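Local coordinates for Serine/threonine protein phosphatase Stp1 (Streptococcus agalactiae, PDB 2PK0), which removes phosphate from phosphoserine and phosphothreonine residues of proteins, as a metal-dependent phosphatase of the PP2C family, at the magnesium ion site. Residues are numbered along the deposited sequence; one frame, centred on the assembly and turned at random.

The magnesium ion site. Residues 18, 22-23, 41-43, 196-198, 236-237. With MG (magnesium ion), chain B; MG (magnesium ion), chain C.
The binuclear magnesium centre of a PP2C-family (PPM) phosphatase is organised by Asp41, whose carboxylate spans both ions. Its CG lies anti to the backbone N (chi1 177°), and its two oxygens part company: Asp41 OD1 binds MG of chain B at 1.9 Å and Asp41 OD2 binds MG of chain C at 2.3 Å. Water 3 bridges MG of chain B and MG of chain C, 4.0 Å apart; in this family such a water is the likely nucleophile that attacks the phosphate. The chain B ion is also held by the carbonyl oxygen of Gly42, near the end of strand 35-43, and by waters 1, 2 and 4 in a distorted six-coordinate shell.

Around the chain C ion the shell is near octahedral, waters 3, 5 and 6 completing it with Asp41, Asp197 and Asp236. Extended with CG anti to its backbone N, Asp236 binds MG of chain C through OD2 at 2.1 Å. Asp197 at the start of helix 197-200 binds through OD1, its CG in the crowded position between backbone N and carbonyl carbon (chi1 54°); its OD2 turns to water 5. Asp236 OD1 contacts water 3 at 2.9 Å, accepts a bent hydrogen bond from Asn237 N above the carboxylate plane, and lies over one guanidinium face of Arg18 near the rim, with a salt bridge of 3.4 Å to NH1. Arg18, matching the PP2C arginine that holds the substrate phosphate, probably does so here, its guanidinium edge turned to water 2; its charge may also offset the acidic cluster.

Asp23 works from the second shell: OD1 contacts metal-bound waters 4 and 6, both at 2.7 Å, while Ser196 OG donates to OD2 from above the carboxylate plane. Asn237 OD1 also meets water 4 and accepts a hydrogen bond from Gln22 N, 53° out of the carbonyl plane, and Gln22 OE1 reaches water 2.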
loop_
_atom_site.group_PDB
_atom_site.type_symbol
_atom_site.label_atom_id
_atom_site.label_comp_id
_atom_site.label_asym_id
_atom_site.label_seq_id
_atom_site.Cartn_x
_atom_site.Cartn_y
_atom_site.Cartn_z
ATOM N N ARG A 18 -16.145 3.671 -11.360
ATOM C CA ARG A 18 -15.052 4.098 -12.225
ATOM C C ARG A 18 -14.788 3.154 -13.393
ATOM O O ARG A 18 -15.073 1.960 -13.325
ATOM C CB ARG A 18 -13.780 4.372 -11.419
ATOM C CG ARG A 18 -13.872 5.603 -10.543
ATOM C CD ARG A 18 -12.598 6.393 -10.566
ATOM N NE ARG A 18 -12.488 7.249 -9.389
ATOM C CZ ARG A 18 -11.335 7.624 -8.843
ATOM N NH1 ARG A 18 -10.185 7.207 -9.367
ATOM N NH2 ARG A 18 -11.332 8.402 -7.767
ATOM N N GLN A 22 -6.486 2.530 -11.947
ATOM C CA GLN A 22 -5.105 3.020 -11.937
ATOM C C GLN A 22 -4.309 2.501 -10.724
ATOM O O GLN A 22 -3.224 3.006 -10.418
ATOM C CB GLN A 22 -5.061 4.552 -11.994
ATOM C CG GLN A 22 -5.907 5.185 -13.097
ATOM C CD GLN A 22 -5.736 6.693 -13.158
ATOM O OE1 GLN A 22 -6.008 7.415 -12.182
ATOM N NE2 GLN A 22 -5.278 7.182 -14.312
ATOM N N ASP A 23 -4.859 1.512 -10.020
ATOM C CA ASP A 23 -4.101 0.836 -8.979
ATOM C C ASP A 23 -3.302 -0.280 -9.641
ATOM O O ASP A 23 -3.766 -0.843 -10.644
ATOM C CB ASP A 23 -5.023 0.201 -7.941
ATOM C CG ASP A 23 -5.634 1.205 -6.957
ATOM O OD1 ASP A 23 -5.257 2.396 -6.943
ATOM O OD2 ASP A 23 -6.512 0.770 -6.177
ATOM N N ASP A 41 -0.993 3.124 -5.865
ATOM C CA ASP A 41 -2.184 3.811 -6.328
ATOM C C ASP A 41 -1.782 5.011 -7.202
ATOM O O ASP A 41 -1.347 6.040 -6.695
ATOM C CB ASP A 41 -3.034 4.227 -5.121
ATOM C CG ASP A 41 -4.288 5.018 -5.488
ATOM O OD1 ASP A 41 -4.491 5.486 -6.641
ATOM O OD2 ASP A 41 -5.119 5.191 -4.582
ATOM N N GLY A 42 -1.964 4.878 -8.512
ATOM C CA GLY A 42 -1.640 5.960 -9.429
ATOM C C GLY A 42 -2.690 7.055 -9.566
ATOM O O GLY A 42 -3.877 6.831 -9.307
ATOM N N MET A 43 -2.245 8.247 -9.955
ATOM C CA MET A 43 -3.136 9.354 -10.273
ATOM C C MET A 43 -2.698 10.046 -11.574
ATOM O O MET A 43 -1.539 9.962 -11.988
ATOM C CB MET A 43 -3.164 10.351 -9.119
ATOM C CG MET A 43 -1.807 10.970 -8.810
ATOM S SD MET A 43 -1.820 12.134 -7.430
ATOM C CE MET A 43 -0.392 13.158 -7.809
ATOM N N SER A 196 -5.135 0.155 -0.820
ATOM C CA SER A 196 -5.224 1.501 -1.375
ATOM C C SER A 196 -6.423 2.116 -0.700
ATOM O O SER A 196 -7.180 1.395 -0.045
ATOM C CB SER A 196 -5.442 1.458 -2.885
ATOM O OG SER A 196 -6.639 0.769 -3.197
ATOM N N ASP A 197 -6.628 3.422 -0.874
ATOM C CA ASP A 197 -7.645 4.122 -0.097
ATOM C C ASP A 197 -9.073 3.662 -0.390
ATOM O O ASP A 197 -9.957 3.842 0.438
ATOM C CB ASP A 197 -7.511 5.656 -0.189
ATOM C CG ASP A 197 -7.492 6.184 -1.634
ATOM O OD1 ASP A 197 -7.441 5.372 -2.581
ATOM O OD2 ASP A 197 -7.514 7.422 -1.846
ATOM N N GLY A 198 -9.278 3.020 -1.534
ATOM C CA GLY A 198 -10.594 2.566 -1.938
ATOM C C GLY A 198 -11.203 1.515 -1.028
ATOM O O GLY A 198 -12.419 1.349 -1.002
ATOM N N ASP A 236 -13.931 4.377 -5.742
ATOM C CA ASP A 236 -12.547 4.442 -6.163
ATOM C C ASP A 236 -12.094 3.018 -6.407
ATOM O O ASP A 236 -12.784 2.087 -6.010
ATOM C CB ASP A 236 -11.707 5.128 -5.079
ATOM C CG ASP A 236 -10.277 5.422 -5.519
ATOM O OD1 ASP A 236 -9.900 5.201 -6.689
ATOM O OD2 ASP A 236 -9.484 5.864 -4.668
ATOM N N ASN A 237 -10.961 2.860 -7.091
ATOM C CA ASN A 237 -10.320 1.568 -7.263
ATOM C C ASN A 237 -9.960 0.979 -5.911
ATOM O O ASN A 237 -9.454 1.683 -5.049
ATOM C CB ASN A 237 -9.053 1.698 -8.105
ATOM C CG ASN A 237 -9.284 2.399 -9.428
ATOM O OD1 ASN A 237 -8.434 3.172 -9.880
ATOM N ND2 ASN A 237 -10.411 2.118 -10.072
HETATM MG MG MG B . -5.444 6.349 -8.104
HETATM MG MG MG C . -7.352 5.611 -4.626
HETATM O O HOH W 1 -5.585 8.371 -7.086
HETATM O O HOH W 2 -6.564 7.251 -9.238
HETATM O O HOH W 3 -7.138 6.215 -6.720
HETATM O O HOH W 4 -6.134 4.443 -8.474
HETATM O O HOH W 5 -7.081 7.745 -4.454
HETATM O O HOH W 6 -7.170 3.591 -5.372
#